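Local coordinates for protein peptidoglycan-binding domain 1 (Burkholderia, PDB 5NM7) that probably binds bacterial peptidoglycan through an N-terminal domain and cleaves it with a large lysozyme-like catalytic domain, as a modular phage endolysin, at residues 14-18 / 30-34; 121-126 / 171-175; 75-80 / 94-98. One frame throughout, in Å; residues are numbered along the deposited sequence.

Interaction 1: 14-18 / 30-34. With GLY (glycine), chain D.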
loop_
_atom_site.group_PDB
_atom_site.type_symbol
_atom_site.label_atom_id
_atom_site.label_comp_id
_atom_site.label_asym_id
_atom_site.label_seq_id
_atom_site.Cartn_x
_atom_site.Cartn_y
_atom_site.Cartn_z
ATOM N N VAL A 14 12.383 -11.578 18.868
ATOM C CA VAL A 14 11.692 -12.726 18.329
ATOM C C VAL A 14 11.145 -13.606 19.439
ATOM O O VAL A 14 10.009 -14.043 19.375
ATOM C CB VAL A 14 12.581 -13.561 17.382
ATOM C CG1 VAL A 14 11.867 -14.801 16.902
ATOM C CG2 VAL A 14 12.991 -12.697 16.195
ATOM N N SER A 15 11.937 -13.867 20.483
ATOM C CA SER A 15 11.398 -14.712 21.556
ATOM C C SER A 15 10.224 -14.000 22.218
ATOM O O SER A 15 9.262 -14.655 22.577
ATOM C CB SER A 15 12.476 -15.176 22.549
ATOM O OG SER A 15 13.302 -14.131 22.890
ATOM N N TYR A 16 10.291 -12.670 22.352
ATOM C CA TYR A 16 9.171 -11.888 22.865
ATOM C C TYR A 16 7.936 -12.063 21.971
ATOM O O TYR A 16 6.860 -12.395 22.438
ATOM C CB TYR A 16 9.541 -10.416 23.004
ATOM C CG TYR A 16 8.415 -9.588 23.568
ATOM C CD1 TYR A 16 8.047 -9.714 24.915
ATOM C CD2 TYR A 16 7.678 -8.725 22.764
ATOM C CE1 TYR A 16 6.994 -8.976 25.446
ATOM C CE2 TYR A 16 6.625 -7.978 23.288
ATOM C CZ TYR A 16 6.289 -8.121 24.632
ATOM O OH TYR A 16 5.253 -7.389 25.156
ATOM N N LEU A 17 8.127 -11.958 20.659
ATOM C CA LEU A 17 7.022 -12.248 19.729
ATOM C C LEU A 17 6.444 -13.643 19.920
ATOM O O LEU A 17 5.221 -13.823 19.964
ATOM C CB LEU A 17 7.499 -12.095 18.274
ATOM C CG LEU A 17 6.485 -12.431 17.189
ATOM C CD1 LEU A 17 5.336 -11.420 17.150
ATOM C CD2 LEU A 17 7.221 -12.461 15.856
ATOM N N GLN A 18 7.307 -14.642 20.019
ATOM C CA GLN A 18 6.869 -16.030 20.146
ATOM C C GLN A 18 6.021 -16.204 21.428
ATOM O O GLN A 18 4.955 -16.818 21.412
ATOM C CB GLN A 18 8.058 -16.957 20.160
ATOM C CG GLN A 18 8.752 -17.064 18.805
ATOM C CD GLN A 18 10.103 -17.726 18.848
ATOM O OE1 GLN A 18 10.837 -17.649 19.840
ATOM N NE2 GLN A 18 10.457 -18.374 17.757
ATOM N N ILE A 30 9.964 -21.590 21.916
ATOM C CA ILE A 30 10.487 -20.252 22.149
ATOM C C ILE A 30 12.013 -20.313 22.015
ATOM O O ILE A 30 12.749 -20.485 23.000
ATOM C CB ILE A 30 10.092 -19.721 23.536
ATOM C CG1 ILE A 30 8.570 -19.754 23.721
ATOM C CG2 ILE A 30 10.597 -18.299 23.727
ATOM C CD1 ILE A 30 8.130 -19.617 25.163
ATOM N N ASP A 31 12.490 -20.155 20.783
ATOM C CA ASP A 31 13.901 -20.291 20.463
ATOM C C ASP A 31 14.524 -19.029 19.863
ATOM O O ASP A 31 15.693 -19.073 19.506
ATOM C CB ASP A 31 14.079 -21.459 19.497
ATOM C CG ASP A 31 13.386 -21.228 18.162
ATOM O OD1 ASP A 31 12.707 -20.193 18.014
ATOM O OD2 ASP A 31 13.467 -22.105 17.293
ATOM N N ALA A 32 13.766 -17.923 19.793
ATOM C CA ALA A 32 14.260 -16.648 19.302
ATOM C C ALA A 32 14.623 -16.686 17.796
ATOM O O ALA A 32 15.402 -15.850 17.332
ATOM C CB ALA A 32 15.457 -16.164 20.152
ATOM N N ILE A 33 14.065 -17.635 17.061
ATOM C CA ILE A 33 14.316 -17.774 15.607
ATOM C C ILE A 33 12.974 -17.620 14.886
ATOM O O ILE A 33 12.038 -18.413 15.093
ATOM C CB ILE A 33 14.906 -19.149 15.242
ATOM C CG1 ILE A 33 16.288 -19.336 15.873
ATOM C CG2 ILE A 33 15.011 -19.326 13.718
ATOM C CD1 ILE A 33 16.745 -20.784 15.895
ATOM N N TYR A 34 12.892 -16.613 14.026
ATOM C CA TYR A 34 11.681 -16.372 13.258
ATOM C C TYR A 34 11.819 -17.217 11.999
ATOM O O TYR A 34 12.284 -16.741 10.968
ATOM C CB TYR A 34 11.585 -14.867 12.945
ATOM C CG TYR A 34 10.246 -14.319 12.553
ATOM C CD1 TYR A 34 9.778 -13.151 13.135
ATOM C CD2 TYR A 34 9.465 -14.910 11.556
ATOM C CE1 TYR A 34 8.588 -12.587 12.761
ATOM C CE2 TYR A 34 8.253 -14.342 11.180
ATOM C CZ TYR A 34 7.831 -13.164 11.798
ATOM O OH TYR A 34 6.638 -12.552 11.465
HETATM N N GLY D . 11.633 -21.139 15.481
HETATM C CA GLY D . 11.551 -22.141 14.397
HETATM C C GLY D . 10.486 -21.739 13.398
HETATM O O GLY D . 9.871 -20.667 13.511
HETATM O OXT GLY D . 10.241 -22.503 12.460
#
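A helix-to-loop contact in the small helical peptidoglycan-binding domain, this pairing shows how one amide side chain can fix the shape of a connecting loop. Residues 14-18 belong to helix 12-23, and residues 30-34 run through the loop before helix 36-48, passing so close that the CA atoms of Ser15 and Ala32 lie 4.1 Å apart. Gln18 does most of the polar work. Its OE1 accepts from Ala32 N at 2.9 Å and, weakly, from Asp31 N at 3.1 Å, while its NE2 donates to Asp31 OD1 at 2.9 Å, so the two ends of one amide read both the backbone and the side chain of the loop. Asp31 OD1 also accepts from Ile33 N at 3.0 Å, an Asx turn, in which the Asp31 carboxylate holds the amide two residues on. Val14 CG1 rests on the loop backbone, 3.5 Å from Ala32 C; its apolar side-chain partner is Tyr34, with Val14 CG1 4.0 Å from Tyr34 CB, and Leu17 CD2 reaches Tyr34 CE1 at 3.4 Å. The tyrosine hydroxyl is tied to Gly55 O, and Leu17 continues onto Trp62 and Leu65 of helix 59-67, so the loop is joined to the rest of the domain's core. The turn also forms part of a pocket that holds a bound glycine in this crystal structure, whose other hydrogen bonds come from the backbone of Ala37 and Thr38. At its amino end the glycine N donates to Asp31 OD2 at 2.8 Å and to Ile33 O at 2.8 Å.

Interaction 2: 121-126 / 171-175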
loop_
_atom_site.group_PDB
_atom_site.type_symbol
_atom_site.label_atom_id
_atom_site.label_comp_id
_atom_site.label_asym_id
_atom_site.label_seq_id
_atom_site.Cartn_x
_atom_site.Cartn_y
_atom_site.Cartn_z
ATOM N N ILE A 121 3.171 17.304 -12.188
ATOM C CA ILE A 121 1.813 17.011 -12.565
ATOM C C ILE A 121 0.910 18.221 -12.315
ATOM O O ILE A 121 -0.044 18.458 -13.073
ATOM C CB ILE A 121 1.260 15.758 -11.836
ATOM C CG1 ILE A 121 2.163 14.536 -12.088
ATOM C CG2 ILE A 121 -0.157 15.451 -12.265
ATOM C CD1 ILE A 121 2.359 14.180 -13.556
ATOM N N MET A 122 1.154 18.970 -11.233
ATOM C CA MET A 122 0.392 20.211 -11.015
ATOM C C MET A 122 0.562 21.140 -12.225
ATOM O O MET A 122 -0.432 21.633 -12.768
ATOM C CB MET A 122 0.852 20.953 -9.766
ATOM C CG MET A 122 0.012 22.200 -9.455
ATOM S SD MET A 122 -1.651 21.804 -8.979
ATOM C CE MET A 122 -2.157 23.341 -8.189
ATOM N N TYR A 123 1.807 21.341 -12.628
ATOM C CA TYR A 123 2.142 22.099 -13.833
ATOM C C TYR A 123 1.270 21.652 -15.023
ATOM O O TYR A 123 0.617 22.465 -15.696
ATOM C CB TYR A 123 3.628 21.923 -14.160
ATOM C CG TYR A 123 4.066 22.687 -15.386
ATOM C CD1 TYR A 123 4.174 24.087 -15.365
ATOM C CD2 TYR A 123 4.346 22.024 -16.581
ATOM C CE1 TYR A 123 4.566 24.804 -16.491
ATOM C CE2 TYR A 123 4.742 22.731 -17.711
ATOM C CZ TYR A 123 4.851 24.115 -17.659
ATOM O OH TYR A 123 5.242 24.817 -18.778
ATOM N N ARG A 124 1.218 20.343 -15.218
ATOM C CA ARG A 124 0.462 19.740 -16.299
ATOM C C ARG A 124 -1.054 19.986 -16.189
ATOM O O ARG A 124 -1.715 20.294 -17.190
ATOM C CB ARG A 124 0.754 18.237 -16.294
ATOM C CG ARG A 124 0.710 17.544 -17.622
ATOM C CD ARG A 124 1.170 16.088 -17.471
ATOM N NE ARG A 124 0.402 15.322 -18.438
ATOM C CZ ARG A 124 0.658 15.250 -19.750
ATOM N NH1 ARG A 124 1.732 15.829 -20.285
ATOM N NH2 ARG A 124 -0.163 14.554 -20.532
ATOM N N GLN A 125 -1.609 19.848 -14.985
ATOM C CA GLN A 125 -3.044 19.980 -14.777
ATOM C C GLN A 125 -3.515 21.431 -14.897
ATOM O O GLN A 125 -4.653 21.683 -15.345
ATOM C CB GLN A 125 -3.485 19.382 -13.427
ATOM C CG GLN A 125 -3.216 17.891 -13.292
ATOM C CD GLN A 125 -3.863 17.067 -14.402
ATOM O OE1 GLN A 125 -3.200 16.687 -15.369
ATOM N NE2 GLN A 125 -5.160 16.819 -14.278
ATOM N N LEU A 126 -2.652 22.363 -14.501
ATOM C CA LEU A 126 -2.926 23.793 -14.641
ATOM C C LEU A 126 -2.952 24.216 -16.127
ATOM O O LEU A 126 -3.845 24.965 -16.544
ATOM C CB LEU A 126 -1.891 24.624 -13.875
ATOM C CG LEU A 126 -1.940 24.545 -12.351
ATOM C CD1 LEU A 126 -0.658 25.073 -11.713
ATOM C CD2 LEU A 126 -3.146 25.279 -11.816
ATOM N N CYS A 171 -6.970 20.823 -9.168
ATOM C CA CYS A 171 -5.690 20.482 -9.783
ATOM C C CYS A 171 -4.679 19.911 -8.789
ATOM O O CYS A 171 -3.963 18.932 -9.082
ATOM C CB CYS A 171 -5.096 21.681 -10.502
ATOM S SG CYS A 171 -5.974 22.025 -12.066
ATOM N N ALA A 172 -4.631 20.527 -7.610
ATOM C CA ALA A 172 -3.685 20.083 -6.582
ATOM C C ALA A 172 -3.973 18.644 -6.145
ATOM O O ALA A 172 -3.027 17.869 -5.985
ATOM C CB ALA A 172 -3.724 21.005 -5.362
ATOM N N LEU A 173 -5.247 18.299 -5.968
ATOM C CA LEU A 173 -5.645 16.931 -5.570
ATOM C C LEU A 173 -5.338 15.957 -6.690
ATOM O O LEU A 173 -4.866 14.853 -6.440
ATOM C CB LEU A 173 -7.103 16.863 -5.199
ATOM C CG LEU A 173 -7.561 17.764 -4.019
ATOM C CD1 LEU A 173 -9.066 17.699 -3.871
ATOM C CD2 LEU A 173 -6.886 17.439 -2.698
ATOM N N GLU A 174 -5.591 16.386 -7.923
ATOM C CA GLU A 174 -5.211 15.589 -9.115
ATOM C C GLU A 174 -3.707 15.315 -9.249
ATOM O O GLU A 174 -3.309 14.245 -9.739
ATOM C CB GLU A 174 -5.766 16.274 -10.387
ATOM C CG GLU A 174 -7.274 16.170 -10.494
ATOM C CD GLU A 174 -7.823 16.862 -11.744
ATOM O OE1 GLU A 174 -7.086 17.648 -12.357
ATOM O OE2 GLU A 174 -8.965 16.564 -12.092
ATOM N N ALA A 175 -2.870 16.253 -8.789
ATOM C CA ALA A 175 -1.437 16.175 -8.827
ATOM C C ALA A 175 -0.850 15.515 -7.566
ATOM O O ALA A 175 0.370 15.606 -7.346
ATOM C CB ALA A 175 -0.859 17.562 -8.939
#
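A helix packing against the C-terminal end of another is the principle that residues 121-126 against 171-175 illustrate. Cys171, Met122 and Gln125 lose the most surface here, and the contact can be read from them. Cys171 points its CB toward helix 119-128, where its SG lies 3.6 Å from Gln125 O and 3.9 Å from Gln125 CB; Leu126 CD2 adds a looser approach of 4.3 Å to Cys171 CB. Met122 extends along the partner helix: its SD is 3.5 Å from Ala172 N and 3.8 Å from Cys171 CB, and its CE sits 4.0 Å from Ala172 CB. The thioether thus lies against backbone as well as side chains, and the methionine continues onto Ala164 of helix 156-167. Gln125 supplies the polar link, its NE2 donating to Glu174 OE1 at 2.8 Å with an angle of 160°. The other carboxylate oxygen, Glu174 OE2, is held by Trp188 NE1, so this acid bridges two parts of the domain. Ala175, just past the helix end, fits its CB 3.4 Å from Met122 N and 3.9 Å from Met122 CB, with Ile121 CG2 at 4.0 Å from the same methyl. This small residue lets the Met122 and Ala175 CA atoms approach to 4.9 Å. Ala175 also pairs through its backbone with Glu118, just ahead of the first helix. Such packing of a helix against a helix end beside a small antiparallel sheet, where strand 115-117 leads into one helix and strand 176-178 follows the other, suits the mainly helical, lysozyme-like N-acetylmuramidase domain.

Interaction 3: 75-80 / 94-98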
loop_
_atom_site.group_PDB
_atom_site.type_symbol
_atom_site.label_atom_id
_atom_site.label_comp_id
_atom_site.label_asym_id
_atom_site.label_seq_id
_atom_site.Cartn_x
_atom_site.Cartn_y
_atom_site.Cartn_z
ATOM N N LEU A 75 -6.646 -2.398 6.356
ATOM C CA LEU A 75 -7.003 -3.457 5.449
ATOM C C LEU A 75 -7.062 -4.791 6.164
ATOM O O LEU A 75 -6.270 -5.061 7.066
ATOM C CB LEU A 75 -5.950 -3.524 4.318
ATOM C CG LEU A 75 -6.385 -4.051 2.977
ATOM C CD1 LEU A 75 -7.414 -3.106 2.347
ATOM C CD2 LEU A 75 -5.187 -4.240 2.063
ATOM N N THR A 76 -8.005 -5.629 5.752
ATOM C CA THR A 76 -8.143 -7.016 6.243
ATOM C C THR A 76 -7.898 -8.059 5.140
ATOM O O THR A 76 -7.940 -7.728 3.966
ATOM C CB THR A 76 -9.546 -7.228 6.818
ATOM O OG1 THR A 76 -10.503 -7.292 5.742
ATOM C CG2 THR A 76 -9.957 -6.091 7.789
ATOM N N ASP A 77 -7.714 -9.324 5.524
ATOM C CA ASP A 77 -7.659 -10.445 4.570
ATOM C C ASP A 77 -8.850 -10.454 3.635
ATOM O O ASP A 77 -8.703 -10.695 2.427
ATOM C CB ASP A 77 -7.666 -11.814 5.270
ATOM C CG ASP A 77 -6.307 -12.311 5.587
ATOM O OD1 ASP A 77 -5.300 -11.735 5.094
ATOM O OD2 ASP A 77 -6.247 -13.312 6.351
ATOM N N ALA A 78 -10.031 -10.190 4.201
ATOM C CA ALA A 78 -11.263 -10.219 3.431
ATOM C C ALA A 78 -11.263 -9.156 2.345
ATOM O O ALA A 78 -11.819 -9.390 1.262
ATOM C CB ALA A 78 -12.488 -10.054 4.313
ATOM N N ASP A 79 -10.678 -7.992 2.613
ATOM C CA ASP A 79 -10.519 -6.995 1.557
ATOM C C ASP A 79 -9.669 -7.518 0.406
ATOM O O ASP A 79 -9.950 -7.193 -0.755
ATOM C CB ASP A 79 -9.897 -5.702 2.076
ATOM C CG ASP A 79 -10.741 -5.025 3.128
ATOM O OD1 ASP A 79 -11.996 -4.932 2.932
ATOM O OD2 ASP A 79 -10.148 -4.593 4.144
ATOM N N LEU A 80 -8.616 -8.280 0.714
ATOM C CA LEU A 80 -7.762 -8.836 -0.358
ATOM C C LEU A 80 -8.514 -9.865 -1.170
ATOM O O LEU A 80 -8.361 -9.917 -2.406
ATOM C CB LEU A 80 -6.460 -9.438 0.203
ATOM C CG LEU A 80 -5.557 -8.379 0.865
ATOM C CD1 LEU A 80 -4.296 -9.061 1.398
ATOM C CD2 LEU A 80 -5.180 -7.240 -0.056
ATOM N N VAL A 94 -2.718 -11.372 -5.520
ATOM C CA VAL A 94 -3.180 -10.147 -4.835
ATOM C C VAL A 94 -2.450 -9.949 -3.519
ATOM O O VAL A 94 -2.010 -8.852 -3.226
ATOM C CB VAL A 94 -4.701 -10.150 -4.613
ATOM C CG1 VAL A 94 -5.137 -8.985 -3.743
ATOM C CG2 VAL A 94 -5.409 -10.076 -5.967
ATOM N N ARG A 95 -2.287 -11.024 -2.767
ATOM C CA ARG A 95 -1.482 -10.963 -1.560
ATOM C C ARG A 95 -0.053 -10.547 -1.825
ATOM O O ARG A 95 0.501 -9.707 -1.105
ATOM C CB ARG A 95 -1.471 -12.311 -0.858
ATOM C CG ARG A 95 -2.803 -12.725 -0.284
ATOM C CD ARG A 95 -2.542 -13.950 0.594
ATOM N NE ARG A 95 -3.735 -14.467 1.245
ATOM C CZ ARG A 95 -4.355 -13.926 2.305
ATOM N NH1 ARG A 95 -3.932 -12.788 2.877
ATOM N NH2 ARG A 95 -5.422 -14.539 2.805
ATOM N N ALA A 96 0.562 -11.083 -2.894
ATOM C CA ALA A 96 1.897 -10.661 -3.298
ATOM C C ALA A 96 1.985 -9.207 -3.687
ATOM O O ALA A 96 2.854 -8.509 -3.276
ATOM C CB ALA A 96 2.399 -11.533 -4.442
ATOM N N VAL A 97 1.033 -8.718 -4.484
ATOM C CA VAL A 97 0.991 -7.298 -4.841
ATOM C C VAL A 97 0.819 -6.402 -3.640
ATOM O O VAL A 97 1.475 -5.371 -3.517
ATOM C CB VAL A 97 -0.121 -7.001 -5.847
ATOM C CG1 VAL A 97 -0.279 -5.500 -6.060
ATOM C CG2 VAL A 97 0.272 -7.618 -7.162
ATOM N N ASN A 98 -0.087 -6.782 -2.769
ATOM C CA ASN A 98 -0.303 -6.021 -1.546
ATOM C C ASN A 98 0.955 -5.957 -0.702
ATOM O O ASN A 98 1.342 -4.892 -0.230
ATOM C CB ASN A 98 -1.431 -6.614 -0.746
ATOM C CG ASN A 98 -1.807 -5.744 0.421
ATOM O OD1 ASN A 98 -2.159 -4.574 0.252
ATOM N ND2 ASN A 98 -1.711 -6.294 1.614
#
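A capping box beside one of the glycine-binding pockets marks this contact: the capped start of one helix is packed against the next helix along the chain, the two short segments running steeply across each other. In the box Asp79 N donates to Thr76 OG1 at 3.2 Å, and in return Thr76 N donates to Asp79 OD2 at 2.9 Å. It gives Asp79 N, in the first turn, a partner that the helix backbone cannot provide, and occupies the amide of the N-cap residue Thr76. Asp79 is also one of the residues lining the glycine pocket, with Ala208 and Leu211 among the others. Across to residues 94-98 the main piece is Leu80, which has the largest buried area of the contact. Its CD2 lies 4.1 Å from Val94 CG1 and 3.7 Å from Asn98 CG, while its CD1 comes within 4.0 Å of Arg95 NH1, so the leucine is wedged among three residues of the partner helix. Leu75, ahead of the cap, adds CD2 at 3.5 Å from Asn98 OD1. Beside Leu80, Arg95 stretches out from its helix, chi2 and chi3 both t, and places NH1 2.8 Å from Asp77 OD1 in a salt bridge whose N-H...O angle is 180°. The same Asp77 oxygen accepts from Ala53 N, so the bridge also ties down the loop between helices 36-48 and 59-67. Around the pair, Leu75 and Leu80 lean on Leu211 of helix 207-219, Arg95 touches Tyr261 of helix 250-265, and Val97 meets Phe214 and Leu254, setting helix 91-101 among C-terminal helices.

In the fold
From the N terminus, the three contacts close in series, without nesting or crossing. Interaction 1 comes first, folding the loop after helix 12-23 back onto that helix within the peptidoglycan-binding domain. Interaction 3 follows, bringing consecutive helices 77-87 and 91-101 together nearer the centre of the chain, and reaches back to the first domain through Ala53. Interaction 2 spans the longest separation, joining helix 119-128 to helix 169-174 across 44 intervening residues, on the opposite side of the chain's centre from interaction 1. The centres of interactions 1 and 2 lie about 48 Å apart; centre to centre, interaction 3 is about 26 Å from interaction 1 and about 30 Å from interaction 2.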